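Local atomic coordinates of amino acid ABC transporter, periplasmic amino acid-binding protein (Brucella ovis, PDB entry 4Z9N), a protein that binds glutathione in the crystal and probably serves as the periplasmic receptor that delivers solutes of this kind to an ABC importer. Residues 247-252 with 285-290; 46-51 with 233-238; 261-266 with 281-286. All coordinates share one frame; numbering follows the deposited sequence.

Contact 1: residues 247-252 with 285-290; sequences NVEEMK and IIKGVG
The flat group of this contact is the carboxylate of Glu-249, which Lys-287 meets from one side through a single oxygen. NZ is modelled off the carboxylate plane and 2.5 Å from OE1; at so short a length the exact placement is doubtful, though the pairing as a salt bridge is plain. The pair closes the outer side of a helix-helix contact in the helical C-terminal part of this periplasmic binding protein, where the short helix 248-251 lies against the last turns of helix 281-289. Both charged residues are exposed, and each has to bend to meet the other. Glu-249 leaves its helix with CG anti to the backbone N (chi1 -177°) and then turns at chi2, while Lys-287 has a chi2 of -145°, well away from a staggered value, before its chain runs out extended to NZ.

Beneath the ion pair the contact is apolar and buried. Val-248 points at the partner helix: its CG1 rests 3.7 Å from CG of Lys-287, whose aliphatic stem crosses the valine at about a right angle, and also borders CG2 of Ile-286, while CG2 of the valine faces CB of Ile-286 at 4.1 Å. Ile-243 and Leu-263 also pack on Val-248, and Gln-245, just ahead of helix 248-251, donates from NE2 to the carbonyl of Lys-287. Gly-290, with positive phi, is the first residue to leave helical geometry. At the centre of the contact, Ile-286 sets its CG2 methyl 3.9 Å from CB of Val-248.

Contact 2: residues 46-51 with 233-238; sequences VDYCRA and NALLNA
Both segments are helical throughout, and they stay well apart: the nearest CA atoms, those of Ala-51 and Leu-235, are 8.4 Å from each other, so the gap is bridged by side chains alone. Leu-235 does the bridging, and through one methyl. Its CD1 sits over a face of the Tyr-48 ring, 3.9 Å from the centroid and 21° off the ring normal, a CH-pi contact displaced toward the phenol end, as the 3.7 Å from CD1 to CZ indicates. The same methyl lies 4.0 Å from CB of Ala-51, one turn further along, and so rests in the angle between ring and alanine. Tyr-48 holds its ring there with a chi1 of -109°, away from the staggered values, and its OH is hydrogen-bonded to His-232, just ahead of 233-238, which anchors the far end of the ring on the partner helix.

On the other side of helix 222-240, Asn-237 ND2 folds back to Asn-233 O at 3.0 Å. That oxygen also receives the backbone N of Asn-237, the two donors coming from opposite faces of the carbonyl plane. Asn-237 OD1 bonds Lys-210 of the second subunit.

Helix 44-57 links the adjacent parallel strands 21-25 and 63-67 in a beta-alpha-beta crossover, and its buried packing against helix 222-240 belongs to the alpha/beta lobe of the periplasmic binding protein fold.

Contact 3: residues 261-266 with 281-286; sequences RLLGAE and WVVKII
Two water molecules are wedged between Leu-262 and helix 281-289, and both donate to Leu-262 O. Water 1, 2.9 Å from that oxygen, accepts from the backbone N of Val-282, an amide in the first turn of its helix; water 2 accepts from Trp-281 NE1 at 3.1 Å. The carbonyl thus reaches a backbone and a side-chain donor without touching either, while Val-282 CG2 presses up to 3.3 Å from the same oxygen. This methyl also lies over the centre of the Trp-281 indole, so it is enclosed on two sides. The partner helix, 257-262, stops here in a Schellman motif, with Gly-264 at positive phi as the C-prime residue and its N bonded to Arg-261 O. At this helix end, Leu-262 and Leu-263 meet the valines at about right angles. Val-282 CG1, anti to the backbone N (chi1 -177°), comes within 4.0 Å of Leu-262 CG and 3.9 Å of Leu-263 CD2. Val-283 instead uses CG2, which packs on CB of Leu-263 and approaches Leu-263 O to 3.4 Å. At the interface with the second subunit, Arg-261 NH1 forms a salt bridge with Asp-149 of that subunit, whose Ile-93 packs on Trp-281.

Contacts 1 and 3 both use helix 281-289, overlapping at Ile-285 and Ile-286, and Leu-263 packs against Val-248 and Met-251 to join them. Contact 2 lies deeper, with its centre about 11 Å from that of the chain against 22 and 23 Å for the others. It reaches the same helix through Leu-235 CD2, 3.5 Å from Ile-285 CG2, and Ala-238 CB, 3.5 Å from Ile-286 CD1. The chemistry follows the setting: contact 2 is apolar and aromatic, contact 3 buried but watered around a helix end, and contact 1 half surface, with charges at its rim. Helix 281-289 thus sits between the pair 44-57 and 222-240 and the short helices 248-251 and 257-262.

Contact 1: residues 247-252 with 285-290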
loop_
_atom_site.group_PDB
_atom_site.type_symbol
_atom_site.label_atom_id
_atom_site.label_comp_id
_atom_site.label_asym_id
_atom_site.label_seq_id
_atom_site.Cartn_x
_atom_site.Cartn_y
_atom_site.Cartn_z
ATOM N N ASN D 247 -16.417 5.762 -21.442
ATOM C CA ASN D 247 -15.489 5.979 -22.553
ATOM C C ASN D 247 -14.498 4.845 -22.787
ATOM O O ASN D 247 -13.698 4.917 -23.713
ATOM C CB ASN D 247 -14.727 7.303 -22.369
ATOM C CG ASN D 247 -13.659 7.259 -21.267
ATOM O OD1 ASN D 247 -13.269 6.199 -20.766
ATOM N ND2 ASN D 247 -13.169 8.444 -20.899
ATOM N N VAL D 248 -14.537 3.812 -21.950
ATOM C CA VAL D 248 -13.510 2.771 -22.031
ATOM C C VAL D 248 -13.481 2.065 -23.399
ATOM O O VAL D 248 -12.414 1.677 -23.879
ATOM C CB VAL D 248 -13.672 1.749 -20.890
ATOM C CG1 VAL D 248 -15.007 1.029 -20.982
ATOM C CG2 VAL D 248 -12.511 0.767 -20.897
ATOM N N GLU D 249 -14.632 1.901 -24.042
ATOM C CA GLU D 249 -14.624 1.235 -25.338
ATOM C C GLU D 249 -13.872 2.097 -26.341
ATOM O O GLU D 249 -13.131 1.580 -27.168
ATOM C CB GLU D 249 -16.043 0.940 -25.829
ATOM C CG GLU D 249 -16.096 0.177 -27.160
ATOM C CD GLU D 249 -15.579 -1.253 -27.063
ATOM O OE1 GLU D 249 -15.514 -1.792 -25.938
ATOM O OE2 GLU D 249 -15.257 -1.837 -28.120
ATOM N N GLU D 250 -14.045 3.412 -26.245
ATOM C CA GLU D 250 -13.283 4.347 -27.071
ATOM C C GLU D 250 -11.803 4.394 -26.667
ATOM O O GLU D 250 -10.916 4.477 -27.520
ATOM C CB GLU D 250 -13.882 5.751 -26.981
ATOM C CG GLU D 250 -14.979 6.061 -27.996
ATOM C CD GLU D 250 -14.689 5.528 -29.389
ATOM O OE1 GLU D 250 -14.983 4.340 -29.658
ATOM O OE2 GLU D 250 -14.152 6.303 -30.207
ATOM N N MET D 251 -11.539 4.360 -25.366
ATOM C CA MET D 251 -10.161 4.465 -24.894
ATOM C C MET D 251 -9.322 3.264 -25.328
ATOM O O MET D 251 -8.098 3.351 -25.402
ATOM C CB MET D 251 -10.119 4.616 -23.372
ATOM C CG MET D 251 -10.478 6.009 -22.874
ATOM S SD MET D 251 -9.255 7.255 -23.347
ATOM C CE MET D 251 -9.897 8.707 -22.525
ATOM N N LYS D 252 -9.979 2.149 -25.631
ATOM C CA LYS D 252 -9.275 0.952 -26.079
ATOM C C LYS D 252 -8.492 1.229 -27.361
ATOM O O LYS D 252 -7.523 0.535 -27.663
ATOM C CB LYS D 252 -10.258 -0.210 -26.287
ATOM N N ILE D 285 -13.636 -4.834 -16.227
ATOM C CA ILE D 285 -13.843 -4.174 -14.944
ATOM C C ILE D 285 -14.542 -2.825 -15.141
ATOM O O ILE D 285 -15.575 -2.553 -14.528
ATOM C CB ILE D 285 -12.517 -3.978 -14.148
ATOM C CG1 ILE D 285 -11.861 -5.323 -13.791
ATOM C CG2 ILE D 285 -12.790 -3.176 -12.915
ATOM C CD1 ILE D 285 -10.442 -5.202 -13.193
ATOM N N ILE D 286 -13.969 -1.968 -15.978
ATOM C CA ILE D 286 -14.483 -0.614 -16.117
ATOM C C ILE D 286 -15.897 -0.599 -16.735
ATOM O O ILE D 286 -16.756 0.199 -16.341
ATOM C CB ILE D 286 -13.502 0.245 -16.936
ATOM C CG1 ILE D 286 -12.130 0.254 -16.261
ATOM C CG2 ILE D 286 -14.001 1.665 -17.040
ATOM C CD1 ILE D 286 -12.144 0.796 -14.819
ATOM N N LYS D 287 -16.149 -1.486 -17.689
ATOM C CA LYS D 287 -17.500 -1.630 -18.221
ATOM C C LYS D 287 -18.488 -2.046 -17.135
ATOM O O LYS D 287 -19.634 -1.581 -17.109
ATOM C CB LYS D 287 -17.519 -2.647 -19.362
ATOM C CG LYS D 287 -16.823 -2.151 -20.618
ATOM C CD LYS D 287 -17.497 -2.647 -21.864
ATOM C CE LYS D 287 -16.800 -2.088 -23.102
ATOM N NZ LYS D 287 -16.961 -2.966 -24.301
ATOM N N GLY D 288 -18.032 -2.913 -16.235
ATOM C CA GLY D 288 -18.892 -3.449 -15.196
ATOM C C GLY D 288 -19.253 -2.472 -14.090
ATOM O O GLY D 288 -20.402 -2.436 -13.644
ATOM N N VAL D 289 -18.282 -1.679 -13.640
ATOM C CA VAL D 289 -18.480 -0.848 -12.449
ATOM C C VAL D 289 -17.895 0.567 -12.585
ATOM O O VAL D 289 -18.088 1.397 -11.699
ATOM C CB VAL D 289 -17.882 -1.537 -11.197
ATOM C CG1 VAL D 289 -18.636 -2.854 -10.873
ATOM C CG2 VAL D 289 -16.391 -1.784 -11.385
ATOM N N GLY D 290 -17.199 0.845 -13.682
ATOM C CA GLY D 290 -16.520 2.123 -13.844
ATOM C C GLY D 290 -15.212 2.163 -13.064
ATOM O O GLY D 290 -14.813 1.155 -12.479
#

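Contact 2: residues 46-51 with 233-238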
loop_
_atom_site.group_PDB
_atom_site.type_symbol
_atom_site.label_atom_id
_atom_site.label_comp_id
_atom_site.label_asym_id
_atom_site.label_seq_id
_atom_site.Cartn_x
_atom_site.Cartn_y
_atom_site.Cartn_z
ATOM N N VAL D 46 -19.749 -3.279 -2.167
ATOM C CA VAL D 46 -20.466 -4.126 -3.120
ATOM C C VAL D 46 -19.902 -3.970 -4.536
ATOM O O VAL D 46 -19.668 -4.965 -5.237
ATOM C CB VAL D 46 -21.974 -3.831 -3.098
ATOM C CG1 VAL D 46 -22.653 -4.365 -4.364
ATOM C CG2 VAL D 46 -22.602 -4.455 -1.836
ATOM N N ASP D 47 -19.671 -2.729 -4.964
ATOM C CA ASP D 47 -19.162 -2.516 -6.318
ATOM C C ASP D 47 -17.758 -3.114 -6.480
ATOM O O ASP D 47 -17.384 -3.559 -7.569
ATOM C CB ASP D 47 -19.132 -1.024 -6.694
ATOM C CG ASP D 47 -20.495 -0.489 -7.120
ATOM O OD1 ASP D 47 -20.645 0.750 -7.173
ATOM O OD2 ASP D 47 -21.422 -1.298 -7.372
ATOM N N TYR D 48 -16.976 -3.118 -5.406
ATOM C CA TYR D 48 -15.650 -3.738 -5.452
ATOM C C TYR D 48 -15.792 -5.238 -5.713
ATOM O O TYR D 48 -15.027 -5.816 -6.481
ATOM C CB TYR D 48 -14.869 -3.482 -4.153
ATOM C CG TYR D 48 -13.728 -2.505 -4.360
ATOM C CD1 TYR D 48 -13.957 -1.128 -4.378
ATOM C CD2 TYR D 48 -12.434 -2.957 -4.592
ATOM C CE1 TYR D 48 -12.927 -0.235 -4.599
ATOM C CE2 TYR D 48 -11.391 -2.058 -4.832
ATOM C CZ TYR D 48 -11.654 -0.704 -4.828
ATOM O OH TYR D 48 -10.620 0.187 -5.043
ATOM N N CYS D 49 -16.766 -5.864 -5.061
ATOM C CA CYS D 49 -17.082 -7.272 -5.330
ATOM C C CYS D 49 -17.455 -7.483 -6.781
ATOM O O CYS D 49 -16.999 -8.429 -7.431
ATOM C CB CYS D 49 -18.237 -7.755 -4.466
ATOM S SG CYS D 49 -17.918 -7.725 -2.712
ATOM N N ARG D 50 -18.310 -6.601 -7.280
ATOM C CA ARG D 50 -18.742 -6.696 -8.663
ATOM C C ARG D 50 -17.576 -6.446 -9.614
ATOM O O ARG D 50 -17.572 -6.950 -10.740
ATOM C CB ARG D 50 -19.878 -5.716 -8.953
ATOM C CG ARG D 50 -21.129 -5.922 -8.091
ATOM C CD ARG D 50 -22.349 -5.277 -8.755
ATOM N NE ARG D 50 -23.521 -5.338 -7.892
ATOM C CZ ARG D 50 -24.326 -6.394 -7.795
ATOM N NH1 ARG D 50 -24.096 -7.488 -8.507
ATOM N NH2 ARG D 50 -25.362 -6.356 -6.971
ATOM N N ALA D 51 -16.599 -5.658 -9.174
ATOM C CA ALA D 51 -15.417 -5.408 -10.005
ATOM C C ALA D 51 -14.613 -6.696 -10.210
ATOM O O ALA D 51 -14.135 -6.979 -11.315
ATOM C CB ALA D 51 -14.521 -4.301 -9.384
ATOM N N ASN D 233 -6.035 -2.258 -8.276
ATOM C CA ASN D 233 -5.078 -1.329 -8.858
ATOM C C ASN D 233 -5.489 -0.945 -10.270
ATOM O O ASN D 233 -5.206 0.170 -10.708
ATOM C CB ASN D 233 -3.669 -1.916 -8.805
ATOM C CG ASN D 233 -3.064 -1.794 -7.415
ATOM O OD1 ASN D 233 -2.590 -0.725 -7.044
ATOM N ND2 ASN D 233 -3.114 -2.878 -6.624
ATOM N N ALA D 234 -6.212 -1.832 -10.958
ATOM C CA ALA D 234 -6.769 -1.477 -12.252
ATOM C C ALA D 234 -7.769 -0.340 -12.080
ATOM O O ALA D 234 -7.782 0.606 -12.874
ATOM C CB ALA D 234 -7.438 -2.680 -12.925
ATOM N N LEU D 235 -8.602 -0.430 -11.048
ATOM C CA LEU D 235 -9.575 0.632 -10.790
ATOM C C LEU D 235 -8.877 1.976 -10.570
ATOM O O LEU D 235 -9.336 3.019 -11.061
ATOM C CB LEU D 235 -10.444 0.294 -9.574
ATOM C CG LEU D 235 -11.459 -0.837 -9.788
ATOM C CD1 LEU D 235 -12.067 -1.268 -8.460
ATOM C CD2 LEU D 235 -12.545 -0.398 -10.769
ATOM N N LEU D 236 -7.785 1.949 -9.803
ATOM C CA LEU D 236 -7.012 3.164 -9.534
ATOM C C LEU D 236 -6.336 3.709 -10.798
ATOM O O LEU D 236 -6.426 4.904 -11.087
ATOM C CB LEU D 236 -5.961 2.901 -8.460
ATOM C CG LEU D 236 -6.521 2.644 -7.046
ATOM C CD1 LEU D 236 -5.396 2.375 -6.026
ATOM C CD2 LEU D 236 -7.416 3.808 -6.567
ATOM N N ASN D 237 -5.641 2.839 -11.535
ATOM C CA ASN D 237 -4.954 3.278 -12.751
ATOM C C ASN D 237 -5.937 3.875 -13.760
ATOM O O ASN D 237 -5.641 4.904 -14.378
ATOM C CB ASN D 237 -4.166 2.122 -13.395
ATOM C CG ASN D 237 -2.761 1.979 -12.826
ATOM O OD1 ASN D 237 -1.843 2.703 -13.214
ATOM N ND2 ASN D 237 -2.588 1.044 -11.894
ATOM N N ALA D 238 -7.094 3.238 -13.914
ATOM C CA ALA D 238 -8.097 3.715 -14.862
ATOM C C ALA D 238 -8.545 5.124 -14.501
ATOM O O ALA D 238 -8.642 5.991 -15.376
ATOM C CB ALA D 238 -9.292 2.774 -14.913
#

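Contact 3: residues 261-266 with 281-286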
loop_
_atom_site.group_PDB
_atom_site.type_symbol
_atom_site.label_atom_id
_atom_site.label_comp_id
_atom_site.label_asym_id
_atom_site.label_seq_id
_atom_site.Cartn_x
_atom_site.Cartn_y
_atom_site.Cartn_z
ATOM N N ARG D 261 -1.765 -0.533 -23.069
ATOM C CA ARG D 261 -1.295 -1.678 -22.302
ATOM C C ARG D 261 -2.310 -2.033 -21.214
ATOM O O ARG D 261 -2.656 -3.206 -21.034
ATOM C CB ARG D 261 0.091 -1.384 -21.701
ATOM C CG ARG D 261 0.693 -2.544 -20.908
ATOM C CD ARG D 261 2.153 -2.298 -20.528
ATOM N NE ARG D 261 2.303 -1.104 -19.692
ATOM C CZ ARG D 261 2.837 0.041 -20.113
ATOM N NH1 ARG D 261 3.302 0.141 -21.355
ATOM N NH2 ARG D 261 2.928 1.079 -19.285
ATOM N N LEU D 262 -2.805 -1.021 -20.505
ATOM C CA LEU D 262 -3.813 -1.240 -19.460
ATOM C C LEU D 262 -5.057 -1.926 -20.021
ATOM O O LEU D 262 -5.578 -2.859 -19.422
ATOM C CB LEU D 262 -4.222 0.085 -18.806
ATOM C CG LEU D 262 -5.245 -0.032 -17.672
ATOM C CD1 LEU D 262 -4.648 -0.787 -16.471
ATOM C CD2 LEU D 262 -5.798 1.333 -17.259
ATOM N N LEU D 263 -5.521 -1.477 -21.182
ATOM C CA LEU D 263 -6.792 -1.980 -21.705
ATOM C C LEU D 263 -6.631 -3.214 -22.600
ATOM O O LEU D 263 -7.592 -3.655 -23.229
ATOM C CB LEU D 263 -7.527 -0.870 -22.461
ATOM C CG LEU D 263 -7.852 0.309 -21.541
ATOM C CD1 LEU D 263 -8.633 1.375 -22.276
ATOM C CD2 LEU D 263 -8.629 -0.166 -20.306
ATOM N N GLY D 264 -5.427 -3.781 -22.633
ATOM C CA GLY D 264 -5.180 -5.011 -23.365
ATOM C C GLY D 264 -5.159 -4.864 -24.875
ATOM O O GLY D 264 -5.403 -5.832 -25.604
ATOM N N ALA D 265 -4.859 -3.659 -25.351
ATOM C CA ALA D 265 -4.862 -3.388 -26.786
ATOM C C ALA D 265 -3.474 -3.502 -27.397
ATOM O O ALA D 265 -3.319 -3.392 -28.607
ATOM C CB ALA D 265 -5.441 -2.006 -27.069
ATOM N N GLU D 266 -2.461 -3.701 -26.562
ATOM C CA GLU D 266 -1.106 -3.881 -27.073
ATOM C C GLU D 266 -1.028 -5.230 -27.778
ATOM O O GLU D 266 -1.825 -6.132 -27.504
ATOM C CB GLU D 266 -0.070 -3.784 -25.948
ATOM N N TRP D 281 -9.184 -7.815 -19.445
ATOM C CA TRP D 281 -9.754 -7.904 -18.100
ATOM C C TRP D 281 -10.083 -6.516 -17.512
ATOM O O TRP D 281 -11.078 -6.365 -16.796
ATOM C CB TRP D 281 -8.803 -8.677 -17.169
ATOM C CG TRP D 281 -7.482 -8.003 -16.976
ATOM C CD1 TRP D 281 -6.488 -7.862 -17.908
ATOM C CD2 TRP D 281 -7.014 -7.355 -15.790
ATOM N NE1 TRP D 281 -5.427 -7.165 -17.366
ATOM C CE2 TRP D 281 -5.728 -6.851 -16.068
ATOM C CE3 TRP D 281 -7.553 -7.164 -14.510
ATOM C CZ2 TRP D 281 -4.978 -6.156 -15.118
ATOM C CZ3 TRP D 281 -6.805 -6.468 -13.570
ATOM C CH2 TRP D 281 -5.535 -5.974 -13.880
ATOM N N VAL D 282 -9.277 -5.501 -17.818
ATOM C CA VAL D 282 -9.550 -4.161 -17.293
ATOM C C VAL D 282 -10.749 -3.517 -17.998
ATOM O O VAL D 282 -11.550 -2.840 -17.356
ATOM C CB VAL D 282 -8.314 -3.244 -17.385
ATOM C CG1 VAL D 282 -8.622 -1.883 -16.770
ATOM C CG2 VAL D 282 -7.130 -3.884 -16.660
ATOM N N VAL D 283 -10.882 -3.722 -19.309
ATOM C CA VAL D 283 -12.073 -3.247 -20.019
ATOM C C VAL D 283 -13.315 -3.870 -19.374
ATOM O O VAL D 283 -14.320 -3.189 -19.163
ATOM C CB VAL D 283 -12.023 -3.559 -21.534
ATOM C CG1 VAL D 283 -13.247 -2.961 -22.240
ATOM C CG2 VAL D 283 -10.737 -3.025 -22.156
ATOM N N LYS D 284 -13.231 -5.153 -19.029
ATOM C CA LYS D 284 -14.346 -5.813 -18.353
ATOM C C LYS D 284 -14.670 -5.160 -17.014
ATOM O O LYS D 284 -15.852 -4.959 -16.706
ATOM C CB LYS D 284 -14.067 -7.302 -18.133
ATOM C CG LYS D 284 -13.866 -8.114 -19.394
ATOM C CD LYS D 284 -13.654 -9.586 -19.034
ATOM C CE LYS D 284 -13.468 -10.463 -20.266
ATOM N NZ LYS D 284 -14.360 -10.064 -21.385
ATOM N N ILE D 285 -13.636 -4.834 -16.227
ATOM C CA ILE D 285 -13.843 -4.174 -14.944
ATOM C C ILE D 285 -14.542 -2.825 -15.141
ATOM O O ILE D 285 -15.575 -2.553 -14.528
ATOM C CB ILE D 285 -12.517 -3.978 -14.148
ATOM C CG1 ILE D 285 -11.861 -5.323 -13.791
ATOM C CG2 ILE D 285 -12.790 -3.176 -12.915
ATOM C CD1 ILE D 285 -10.442 -5.202 -13.193
ATOM N N ILE D 286 -13.969 -1.968 -15.978
ATOM C CA ILE D 286 -14.483 -0.614 -16.117
ATOM C C ILE D 286 -15.897 -0.599 -16.735
ATOM O O ILE D 286 -16.756 0.199 -16.341
ATOM C CB ILE D 286 -13.502 0.245 -16.936
ATOM C CG1 ILE D 286 -12.130 0.254 -16.261
ATOM C CG2 ILE D 286 -14.001 1.665 -17.040
ATOM C CD1 ILE D 286 -12.144 0.796 -14.819
HETATM O O HOH W 1 -7.283 -5.079 -20.044
HETATM O O HOH W 2 -3.683 -5.088 -18.913
#